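Local coordinates for alcohol dehydrogenase (Aeropyrum pernix, PDB 1H2B), which probably catalyses the NAD-dependent oxidation of alcohols as a zinc-containing alcohol dehydrogenase, and binds zinc and NAD, at residues R41-V46 against E90-L95; A180-Y185 against M278-I283. One frame throughout, in Å; residues are numbered along the deposited sequence.

Interaction 1 of 2, residues R41-V46 against E90-L95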
ATOM      1  N   ARG B  41      13.862 -14.454  30.284  1.00 23.86           N
ATOM      2  CA  ARG B  41      13.715 -14.316  28.842  1.00 22.97           C
ATOM      3  C   ARG B  41      15.000 -14.692  28.122  1.00 20.93           C
ATOM      4  O   ARG B  41      14.986 -14.931  26.904  1.00 21.49           O
ATOM      5  CB  ARG B  41      13.322 -12.891  28.450  1.00 25.44           C
ATOM      6  CG  ARG B  41      14.506 -11.910  28.561  1.00 27.28           C
ATOM      7  CD  ARG B  41      14.138 -10.434  28.530  1.00 39.11           C
ATOM      8  NE  ARG B  41      13.115 -10.124  27.529  1.00 40.39           N
ATOM      9  CZ  ARG B  41      12.854  -8.904  27.066  1.00 47.66           C
ATOM     10  NH1 ARG B  41      13.553  -7.853  27.490  1.00 49.20           N
ATOM     11  NH2 ARG B  41      11.897  -8.731  26.168  1.00 49.28           N
ATOM     12  N   PHE B  42      16.107 -14.763  28.873  1.00 20.02           N
ATOM     13  CA  PHE B  42      17.354 -15.219  28.289  1.00 19.30           C
ATOM     14  C   PHE B  42      17.432 -16.716  28.357  1.00 18.90           C
ATOM     15  O   PHE B  42      18.105 -17.293  29.223  1.00 22.11           O
ATOM     16  CB  PHE B  42      18.538 -14.534  28.985  1.00 17.81           C
ATOM     17  CG  PHE B  42      18.515 -13.056  28.802  1.00 18.86           C
ATOM     18  CD1 PHE B  42      18.079 -12.232  29.838  1.00 21.72           C
ATOM     19  CD2 PHE B  42      18.899 -12.495  27.584  1.00 19.89           C
ATOM     20  CE1 PHE B  42      18.030 -10.822  29.633  1.00 23.76           C
ATOM     21  CE2 PHE B  42      18.841 -11.119  27.371  1.00 21.54           C
ATOM     22  CZ  PHE B  42      18.401 -10.281  28.417  1.00 24.88           C
ATOM     23  N   ASP B  43      16.728 -17.363  27.433  1.00 15.89           N
ATOM     24  CA  ASP B  43      16.571 -18.805  27.517  1.00 17.11           C
ATOM     25  C   ASP B  43      17.455 -19.539  26.481  1.00 17.56           C
ATOM     26  O   ASP B  43      17.319 -20.746  26.272  1.00 18.04           O
ATOM     27  CB  ASP B  43      15.101 -19.183  27.374  1.00 18.68           C
ATOM     28  CG  ASP B  43      14.477 -18.657  26.098  1.00 21.41           C
ATOM     29  OD1 ASP B  43      15.226 -18.146  25.222  1.00 19.42           O
ATOM     30  OD2 ASP B  43      13.245 -18.693  25.912  1.00 23.90           O
ATOM     31  N   VAL B  44      18.409 -18.821  25.880  1.00 14.91           N
ATOM     32  CA  VAL B  44      19.380 -19.440  24.980  1.00 15.74           C
ATOM     33  C   VAL B  44      20.757 -18.863  25.224  1.00 16.17           C
ATOM     34  O   VAL B  44      20.890 -17.668  25.370  1.00 17.45           O
ATOM     35  CB  VAL B  44      19.052 -19.189  23.463  1.00 14.84           C
ATOM     36  CG1 VAL B  44      20.171 -19.694  22.561  1.00 18.26           C
ATOM     37  CG2 VAL B  44      17.725 -19.841  23.096  1.00 16.19           C
ATOM     38  N   ILE B  45      21.759 -19.729  25.323  1.00 15.40           N
ATOM     39  CA  ILE B  45      23.152 -19.255  25.263  1.00 14.58           C
ATOM     40  C   ILE B  45      23.818 -19.785  23.992  1.00 15.88           C
ATOM     41  O   ILE B  45      23.728 -20.971  23.655  1.00 15.64           O
ATOM     42  CB  ILE B  45      23.955 -19.653  26.533  1.00 16.39           C
ATOM     43  CG1 ILE B  45      23.376 -18.922  27.737  1.00 18.47           C
ATOM     44  CG2 ILE B  45      25.465 -19.298  26.340  1.00 15.17           C
ATOM     45  CD1 ILE B  45      23.851 -19.488  29.082  1.00 21.71           C
ATOM     46  N   VAL B  46      24.506 -18.882  23.282  1.00 15.94           N
ATOM     47  CA  VAL B  46      25.192 -19.202  22.047  1.00 16.09           C
ATOM     48  C   VAL B  46      26.684 -19.106  22.249  1.00 15.46           C
ATOM     49  O   VAL B  46      27.157 -18.185  22.916  1.00 18.02           O
ATOM     50  CB  VAL B  46      24.751 -18.191  20.933  1.00 17.31           C
ATOM     51  CG1 VAL B  46      25.565 -18.345  19.684  1.00 20.55           C
ATOM     52  CG2 VAL B  46      23.260 -18.368  20.652  1.00 20.84           C
ATOM     53  N   GLU B  90      14.243 -24.303  29.813  1.00 21.97           N
ATOM     54  CA  GLU B  90      13.001 -25.058  29.622  1.00 22.83           C
ATOM     55  C   GLU B  90      12.086 -24.461  28.567  1.00 22.50           C
ATOM     56  O   GLU B  90      12.073 -23.229  28.347  1.00 24.63           O
ATOM     57  CB  GLU B  90      12.212 -25.194  30.933  1.00 23.07           C
ATOM     58  CG  GLU B  90      11.544 -23.916  31.395  1.00 24.94           C
ATOM     59  CD  GLU B  90      10.914 -24.072  32.767  1.00 26.56           C
ATOM     60  OE1 GLU B  90      10.133 -25.006  32.964  1.00 24.98           O
ATOM     61  OE2 GLU B  90      11.205 -23.243  33.637  1.00 30.54           O
ATOM     62  N   GLY B  91      11.347 -25.338  27.894  1.00 24.73           N
ATOM     63  CA  GLY B  91      10.331 -24.889  26.958  1.00 26.03           C
ATOM     64  C   GLY B  91      10.811 -24.430  25.595  1.00 25.35           C
ATOM     65  O   GLY B  91       9.988 -24.315  24.684  1.00 28.25           O
ATOM     66  N   VAL B  92      12.120 -24.212  25.427  1.00 23.18           N
ATOM     67  CA  VAL B  92      12.662 -23.794  24.142  1.00 22.89           C
ATOM     68  C   VAL B  92      12.604 -24.962  23.173  1.00 23.08           C
ATOM     69  O   VAL B  92      13.117 -26.034  23.463  1.00 23.73           O
ATOM     70  CB  VAL B  92      14.126 -23.314  24.305  1.00 20.07           C
ATOM     71  CG1 VAL B  92      14.784 -23.027  22.895  1.00 24.53           C
ATOM     72  CG2 VAL B  92      14.162 -22.066  25.155  1.00 21.58           C
ATOM     73  N   GLU B  93      11.961 -24.756  22.026  1.00 22.53           N
ATOM     74  CA  GLU B  93      11.812 -25.856  21.068  1.00 26.11           C
ATOM     75  C   GLU B  93      12.766 -25.788  19.888  1.00 22.39           C
ATOM     76  O   GLU B  93      13.123 -24.696  19.424  1.00 23.63           O
ATOM     77  CB  GLU B  93      10.357 -25.942  20.583  1.00 27.07           C
ATOM     78  CG  GLU B  93       9.350 -25.816  21.713  1.00 36.84           C
ATOM     79  CD  GLU B  93       7.931 -25.608  21.223  1.00 49.06           C
ATOM     80  OE1 GLU B  93       7.350 -24.525  21.492  1.00 55.27           O
ATOM     81  OE2 GLU B  93       7.389 -26.534  20.585  1.00 53.98           O
ATOM     82  N   GLY B  94      13.143 -26.953  19.364  1.00 21.13           N
ATOM     83  CA  GLY B  94      13.864 -27.065  18.103  1.00 23.15           C
ATOM     84  C   GLY B  94      15.320 -26.595  18.110  1.00 22.36           C
ATOM     85  O   GLY B  94      15.916 -26.444  17.060  1.00 24.91           O
ATOM     86  N   LEU B  95      15.878 -26.396  19.299  1.00 19.44           N
ATOM     87  CA  LEU B  95      17.283 -25.949  19.439  1.00 19.45           C
ATOM     88  C   LEU B  95      18.078 -26.805  20.385  1.00 19.97           C
ATOM     89  O   LEU B  95      17.645 -27.060  21.498  1.00 23.48           O
ATOM     90  CB  LEU B  95      17.308 -24.480  19.927  1.00 19.23           C
ATOM     91  CG  LEU B  95      16.722 -23.431  18.971  1.00 18.41           C
ATOM     92  CD1 LEU B  95      16.500 -22.069  19.690  1.00 18.98           C
ATOM     93  CD2 LEU B  95      17.587 -23.297  17.728  1.00 17.79           C
TER

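Interaction 2 of 2, residues A180-Y185 against M278-I283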
ATOM      1  N   ALA B 180      12.539   1.500   0.009  1.00 15.47           N
ATOM      2  CA  ALA B 180      12.889   2.125  -1.264  1.00 17.50           C
ATOM      3  C   ALA B 180      12.060   1.556  -2.402  1.00 18.27           C
ATOM      4  O   ALA B 180      11.623   2.327  -3.270  1.00 18.84           O
ATOM      5  CB  ALA B 180      14.383   1.941  -1.557  1.00 16.46           C
ATOM      6  N   ALA B 181      11.919   0.232  -2.434  1.00 16.93           N
ATOM      7  CA  ALA B 181      11.346  -0.486  -3.576  1.00 18.01           C
ATOM      8  C   ALA B 181       9.911  -0.028  -3.833  1.00 24.29           C
ATOM      9  O   ALA B 181       9.442  -0.041  -4.992  1.00 26.25           O
ATOM     10  CB  ALA B 181      11.381  -1.902  -3.351  1.00 17.04           C
ATOM     11  N   ARG B 182       9.253   0.466  -2.785  1.00 21.75           N
ATOM     12  CA  ARG B 182       7.819   0.808  -2.890  1.00 23.13           C
ATOM     13  C   ARG B 182       7.522   1.882  -3.950  1.00 24.67           C
ATOM     14  O   ARG B 182       6.362   1.999  -4.446  1.00 26.28           O
ATOM     15  CB  ARG B 182       7.320   1.298  -1.520  1.00 25.90           C
ATOM     16  CG  ARG B 182       7.144   0.139  -0.562  1.00 27.87           C
ATOM     17  CD  ARG B 182       7.263   0.550   0.901  1.00 35.84           C
ATOM     18  NE  ARG B 182       6.353   1.644   1.240  1.00 40.26           N
ATOM     19  CZ  ARG B 182       6.507   2.455   2.287  1.00 46.30           C
ATOM     20  NH1 ARG B 182       7.581   2.302   3.093  1.00 29.76           N
ATOM     21  NH2 ARG B 182       5.590   3.423   2.520  1.00 28.01           N
ATOM     22  N   THR B 183       8.511   2.699  -4.282  1.00 22.08           N
ATOM     23  CA  THR B 183       8.325   3.742  -5.278  1.00 22.88           C
ATOM     24  C   THR B 183       9.363   3.711  -6.419  1.00 22.92           C
ATOM     25  O   THR B 183       9.568   4.709  -7.118  1.00 28.78           O
ATOM     26  CB  THR B 183       8.340   5.132  -4.661  1.00 24.98           C
ATOM     27  OG1 THR B 183       9.575   5.360  -3.942  1.00 25.22           O
ATOM     28  CG2 THR B 183       7.215   5.301  -3.619  1.00 21.42           C
ATOM     29  N   LEU B 184      10.072   2.610  -6.544  1.00 18.54           N
ATOM     30  CA  LEU B 184      11.075   2.507  -7.606  1.00 17.80           C
ATOM     31  C   LEU B 184      10.380   1.748  -8.743  1.00 20.65           C
ATOM     32  O   LEU B 184       9.362   1.099  -8.520  1.00 26.98           O
ATOM     33  CB  LEU B 184      12.363   1.802  -7.095  1.00 15.83           C
ATOM     34  CG  LEU B 184      13.164   2.778  -6.214  1.00 14.69           C
ATOM     35  CD1 LEU B 184      14.335   2.001  -5.560  1.00 16.95           C
ATOM     36  CD2 LEU B 184      13.707   4.036  -6.956  1.00 16.49           C
ATOM     37  N   TYR B 185      10.861   1.972  -9.948  1.00 18.19           N
ATOM     38  CA  TYR B 185      10.231   1.390 -11.148  1.00 18.70           C
ATOM     39  C   TYR B 185      11.321   1.427 -12.203  1.00 17.82           C
ATOM     40  O   TYR B 185      12.330   2.110 -11.997  1.00 18.02           O
ATOM     41  CB  TYR B 185       9.045   2.247 -11.541  1.00 19.41           C
ATOM     42  CG  TYR B 185       9.367   3.715 -11.708  1.00 19.58           C
ATOM     43  CD1 TYR B 185       9.910   4.210 -12.880  1.00 21.48           C
ATOM     44  CD2 TYR B 185       9.088   4.629 -10.674  1.00 22.38           C
ATOM     45  CE1 TYR B 185      10.206   5.568 -13.029  1.00 22.24           C
ATOM     46  CE2 TYR B 185       9.367   5.964 -10.815  1.00 23.77           C
ATOM     47  CZ  TYR B 185       9.922   6.433 -12.000  1.00 25.61           C
ATOM     48  OH  TYR B 185      10.215   7.767 -12.152  1.00 30.92           O
ATOM     49  N   MET B 278       8.750  14.286  -5.540  1.00 15.10           N
ATOM     50  CA  MET B 278       8.222  13.108  -4.813  1.00 14.63           C
ATOM     51  C   MET B 278       9.327  12.169  -4.334  1.00 14.45           C
ATOM     52  O   MET B 278       9.079  11.031  -3.956  1.00 16.91           O
ATOM     53  CB  MET B 278       7.126  12.366  -5.576  1.00 19.09           C
ATOM     54  CG  MET B 278       5.899  13.216  -5.673  1.00 19.98           C
ATOM     55  SD  MET B 278       4.476  12.343  -6.396  1.00 26.46           S
ATOM     56  CE  MET B 278       5.041  11.938  -7.902  1.00 34.37           C
ATOM     57  N   GLY B 279      10.542  12.694  -4.304  1.00 14.26           N
ATOM     58  CA  GLY B 279      11.691  11.909  -3.911  1.00 14.33           C
ATOM     59  C   GLY B 279      11.641  11.552  -2.421  1.00 14.21           C
ATOM     60  O   GLY B 279      10.999  12.236  -1.623  1.00 14.96           O
ATOM     61  N   ARG B 280      12.351  10.495  -2.077  1.00 14.44           N
ATOM     62  CA  ARG B 280      12.344   9.964  -0.703  1.00 14.50           C
ATOM     63  C   ARG B 280      13.752   9.718  -0.287  1.00 13.22           C
ATOM     64  O   ARG B 280      14.517   9.012  -0.997  1.00 12.78           O
ATOM     65  CB  ARG B 280      11.587   8.670  -0.620  1.00 14.67           C
ATOM     66  CG  ARG B 280      10.101   8.775  -1.063  1.00 15.86           C
ATOM     67  CD  ARG B 280       9.515   7.428  -1.283  1.00 16.33           C
ATOM     68  NE  ARG B 280       9.484   6.633  -0.050  1.00 16.84           N
ATOM     69  CZ  ARG B 280       9.557   5.320   0.014  1.00 17.00           C
ATOM     70  NH1 ARG B 280       9.719   4.624  -1.120  1.00 21.04           N
ATOM     71  NH2 ARG B 280       9.530   4.695   1.192  1.00 14.95           N
ATOM     72  N   LEU B 281      14.115  10.311   0.851  1.00 12.46           N
ATOM     73  CA  LEU B 281      15.422  10.027   1.461  1.00 13.73           C
ATOM     74  C   LEU B 281      15.217   9.030   2.588  1.00 13.46           C
ATOM     75  O   LEU B 281      14.511   9.326   3.559  1.00 15.28           O
ATOM     76  CB  LEU B 281      16.072  11.326   1.971  1.00 11.74           C
ATOM     77  CG  LEU B 281      17.328  11.150   2.849  1.00 13.45           C
ATOM     78  CD1 LEU B 281      18.476  10.452   2.114  1.00 16.05           C
ATOM     79  CD2 LEU B 281      17.707  12.556   3.336  1.00 17.72           C
ATOM     80  N   ILE B 282      15.833   7.861   2.467  1.00 11.55           N
ATOM     81  CA  ILE B 282      15.766   6.871   3.528  1.00 12.38           C
ATOM     82  C   ILE B 282      16.995   7.065   4.382  1.00 13.64           C
ATOM     83  O   ILE B 282      18.131   6.955   3.887  1.00 14.99           O
ATOM     84  CB  ILE B 282      15.715   5.427   2.975  1.00 14.05           C
ATOM     85  CG1 ILE B 282      14.668   5.264   1.853  1.00 18.40           C
ATOM     86  CG2 ILE B 282      15.527   4.439   4.143  1.00 13.19           C
ATOM     87  CD1 ILE B 282      13.327   5.736   2.192  1.00 19.14           C
ATOM     88  N   ILE B 283      16.782   7.490   5.627  1.00 12.95           N
ATOM     89  CA  ILE B 283      17.875   7.764   6.567  1.00 11.49           C
ATOM     90  C   ILE B 283      18.153   6.516   7.412  1.00 12.05           C
ATOM     91  O   ILE B 283      17.277   6.045   8.156  1.00 13.26           O
ATOM     92  CB  ILE B 283      17.508   8.967   7.465  1.00 14.50           C
ATOM     93  CG1 ILE B 283      17.395  10.199   6.569  1.00 16.95           C
ATOM     94  CG2 ILE B 283      18.562   9.196   8.567  1.00 16.31           C
ATOM     95  CD1 ILE B 283      16.785  11.437   7.307  1.00 17.27           C
TER
HETATM   96  O   HOH W   1      10.212   7.972  -4.771  1.00 29.77           O

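Interaction 1 of 2, residues R41-V46 against E90-L95
D43 and V44 lie against V92 and L95 where the loop after strand 81-88 folds back on the start of strand 44-52, in the GroES-like domain. No hydrogen bond crosses this small contact, which buries about 140 Å² in all. On the strand side D43 and V44 both face T143, making a classic beta bulge.

The apolar part belongs to V44. Its CG2 methyl reaches both loop residues, lying 4.3 Å from V92 CG1 and, again at 4.3 Å, from L95 CD1. L95 goes on to rest against I85 and V88 of strand 81-88, so V44, I85 and the loop share one patch of methyl groups.

The other part sets a methyl against a carboxylate. With CG between its backbone N and carbonyl carbon (chi1 56°), D43 presents its carboxylate to V92, but its polar partner lies elsewhere: OD2 is hydrogen-bonded to ND1 of H145. V92 merely packs against the group, coming in obliquely. Its CG2 methyl, anti to the carbonyl carbon, sits 3.6 Å from D43 CG and equally 3.6 Å from D43 OD2.

Interaction 2 of 2, residues A180-Y185 against M278-I283
R280 reaches from strand 279-283 to T183, in the turn 181-184, and this pair is the close-packed part of the contact. R280 NH1 donates to T183 OG1 at 2.9 Å, with an N-H...O angle of 157°. The oxygen meets the edge of the guanidinium and lies close to its plane. T183 OG1 stands between its backbone N and carbonyl carbon (chi1 57°), which leaves CG2 also facing the arginine, 3.6 Å from R280 NH1. A bend at chi3 of R280 brings its guanidinium round to this turn. There NH1 also donates to the carbonyl of K179, while NE forms a salt bridge with E305 on the adjacent strand 303-306; the buried charge is thus gripped from several directions. Replacing R280 by an alanine is likely to leave E305 without its mate and T183 OG1 without this donor, and to open a gap between turn and strand.

The outer side is looser. R182 is exposed, and its side chain crosses that of R280 at about a right angle. R280 NH2 hangs over one face of the R182 guanidinium, 3.6 Å from R182 NH1, with the two planes 59° apart. The two like charges are close, and E305 probably offsets that of R280. R182 also packs on R182 of the second subunit. On the other side of T183 from R182, a water 2.8 Å from T183 OG1 leads on by a weak bond to the carbonyl of M278.

I282 points toward A180, but their side chains make no close contact. The turn itself is a type I beta turn, closed by L184 N to A181 O. A helix end laid against the parallel sheet in this way belongs to the Rossmann-type, NAD-binding part of the enzyme.

In the fold
Both segments of interaction 1 precede those of interaction 2 along the chain, and the two contacts do not touch: their centres are 39 Å apart and their nearest atoms about 24 Å. They share no sheet. Interaction 1 belongs to the mixed sheet built round strand 44-52, in the GroES-like domain; interaction 2 joins helix 166-181 to the six-stranded parallel sheet of the nucleotide-binding part. The elements that carry them converge on one zinc: C54 follows strand 44-52 closely, and D168 lies on helix 166-181; both bind the metal, together with H79. The last strand, 354-358, then pairs with 44-52, returning the chain to the first sheet.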